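Local coordinates for protein AIR2 (Saccharomyces cerevisiae, PDB 3NYB) that pairs with the poly(A) polymerase Trf4p in the TRAMP RNA surveillance complex, where its zinc knuckles probably contribute to RNA binding, at residues Cys8-Ser13 against Glu19-Ile24. Numbering follows the deposited sequence.
Sequences CTLCKS and ERCPSI
Cys8 and Cys21 face each other, SG to SG 3.6 Å apart, the spacing of two thiolates sharing one metal. Both bind the zinc ion with His16, in a CCHC zinc knuckle without regular helix or strand. On Cys21, SG swings anti to the backbone N (chi1 176°), which carries it across to the 8-13 loop, 3.6 Å from Cys11 CB. The tight part is this pair of sulfurs with the carbons beside them: Cys8 SG also rests 3.5 Å from Cys21 CB. Each thiolate takes a backbone N-H from its own loop: Cys11 N donates to Cys8 SG at 3.2 Å, nearly straight at 165°, and Ser23 N reaches Cys21 SG over a longer 3.6 Å. Some atom of the Cys11 side chain comes about 2 Å from the zinc, but its SG lies 5.3 Å from Cys8 SG, farther than two zinc-sulfur bonds can span, so a fourth ligand stays doubtful. Toward solvent the packing thins: Leu10 CD1 lies 4.4 Å from Ser23 OG. Arg20 and Ile24 pack on Phe301 of the poly(A) polymerase chain. With no hydrogen bond joining the loops, shared zinc coordination is probably their main tie, and the N-H donors should temper the thiolates' negative charge.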
loop_
_atom_site.group_PDB
_atom_site.type_symbol
_atom_site.label_atom_id
_atom_site.label_comp_id
_atom_site.label_asym_id
_atom_site.label_seq_id
_atom_site.Cartn_x
_atom_site.Cartn_y
_atom_site.Cartn_z
ATOM N N CYS B 8 29.528 -16.340 -6.565
ATOM C CA CYS B 8 29.720 -15.064 -7.250
ATOM C C CYS B 8 31.144 -14.499 -7.231
ATOM O O CYS B 8 31.902 -14.704 -6.282
ATOM C CB CYS B 8 28.739 -14.025 -6.703
ATOM S SG CYS B 8 28.486 -12.597 -7.782
ATOM N N THR B 9 31.487 -13.785 -8.301
ATOM C CA THR B 9 32.756 -13.073 -8.410
ATOM C C THR B 9 32.550 -11.559 -8.355
ATOM O O THR B 9 33.503 -10.798 -8.188
ATOM C CB THR B 9 33.498 -13.431 -9.711
ATOM O OG1 THR B 9 32.565 -13.489 -10.798
ATOM C CG2 THR B 9 34.195 -14.774 -9.572
ATOM N N LEU B 10 31.303 -11.125 -8.504
ATOM C CA LEU B 10 30.966 -9.714 -8.371
ATOM C C LEU B 10 30.758 -9.395 -6.896
ATOM O O LEU B 10 31.256 -8.395 -6.383
ATOM C CB LEU B 10 29.691 -9.393 -9.155
ATOM C CG LEU B 10 29.436 -10.209 -10.426
ATOM C CD1 LEU B 10 28.062 -9.897 -11.013
ATOM C CD2 LEU B 10 30.533 -9.971 -11.452
ATOM N N CYS B 11 30.019 -10.272 -6.222
ATOM C CA CYS B 11 29.665 -10.104 -4.818
ATOM C C CYS B 11 30.793 -10.579 -3.906
ATOM O O CYS B 11 30.923 -10.117 -2.771
ATOM C CB CYS B 11 28.388 -10.893 -4.524
ATOM S SG CYS B 11 27.567 -10.570 -2.951
ATOM N N LYS B 12 31.601 -11.508 -4.414
ATOM C CA LYS B 12 32.714 -12.082 -3.662
ATOM C C LYS B 12 32.185 -13.062 -2.612
ATOM O O LYS B 12 32.955 -13.710 -1.906
ATOM C CB LYS B 12 33.553 -10.973 -3.016
ATOM C CG LYS B 12 35.069 -11.146 -3.118
ATOM C CD LYS B 12 35.787 -9.846 -2.740
ATOM C CE LYS B 12 37.250 -10.069 -2.330
ATOM N NZ LYS B 12 38.231 -9.892 -3.445
ATOM N N SER B 13 30.860 -13.170 -2.531
ATOM C CA SER B 13 30.196 -14.061 -1.581
ATOM C C SER B 13 30.126 -15.487 -2.100
ATOM O O SER B 13 30.209 -15.724 -3.304
ATOM C CB SER B 13 28.776 -13.566 -1.289
ATOM O OG SER B 13 27.915 -14.643 -0.955
ATOM N N GLU B 19 24.962 -15.710 -11.561
ATOM C CA GLU B 19 23.687 -15.619 -12.261
ATOM C C GLU B 19 22.542 -15.307 -11.301
ATOM O O GLU B 19 21.381 -15.603 -11.584
ATOM C CB GLU B 19 23.405 -16.947 -12.969
ATOM C CG GLU B 19 24.648 -17.614 -13.556
ATOM C CD GLU B 19 24.510 -19.124 -13.669
ATOM O OE1 GLU B 19 24.110 -19.765 -12.675
ATOM O OE2 GLU B 19 24.816 -19.670 -14.751
ATOM N N ARG B 20 22.867 -14.700 -10.169
ATOM C CA ARG B 20 21.897 -14.569 -9.097
ATOM C C ARG B 20 22.421 -13.616 -8.026
ATOM O O ARG B 20 21.979 -13.624 -6.878
ATOM C CB ARG B 20 21.603 -15.953 -8.529
ATOM C CG ARG B 20 20.511 -16.011 -7.499
ATOM C CD ARG B 20 20.001 -17.427 -7.387
ATOM N NE ARG B 20 19.205 -17.790 -8.551
ATOM C CZ ARG B 20 17.879 -17.726 -8.583
ATOM N NH1 ARG B 20 17.217 -17.320 -7.506
ATOM N NH2 ARG B 20 17.216 -18.073 -9.681
ATOM N N CYS B 21 23.369 -12.781 -8.430
ATOM C CA CYS B 21 23.962 -11.794 -7.544
ATOM C C CYS B 21 23.016 -10.617 -7.334
ATOM O O CYS B 21 22.618 -9.960 -8.293
ATOM C CB CYS B 21 25.288 -11.308 -8.132
ATOM S SG CYS B 21 26.075 -10.007 -7.174
ATOM N N PRO B 22 22.651 -10.343 -6.074
ATOM C CA PRO B 22 21.712 -9.259 -5.757
ATOM C C PRO B 22 22.112 -7.902 -6.332
ATOM O O PRO B 22 21.258 -7.025 -6.446
ATOM C CB PRO B 22 21.736 -9.209 -4.229
ATOM C CG PRO B 22 22.112 -10.586 -3.815
ATOM C CD PRO B 22 23.053 -11.098 -4.875
ATOM N N SER B 23 23.380 -7.735 -6.692
ATOM C CA SER B 23 23.853 -6.459 -7.227
ATOM C C SER B 23 23.249 -6.238 -8.599
ATOM O O SER B 23 23.304 -5.139 -9.153
ATOM C CB SER B 23 25.379 -6.428 -7.320
ATOM O OG SER B 23 25.837 -7.118 -8.472
ATOM N N ILE B 24 22.682 -7.307 -9.144
ATOM C CA ILE B 24 21.981 -7.249 -10.412
ATOM C C ILE B 24 20.767 -6.337 -10.305
ATOM O O ILE B 24 20.585 -5.426 -11.110
ATOM C CB ILE B 24 21.540 -8.648 -10.856
ATOM C CG1 ILE B 24 22.751 -9.428 -11.404
ATOM C CG2 ILE B 24 20.416 -8.543 -11.874
ATOM C CD1 ILE B 24 22.508 -10.909 -11.652
#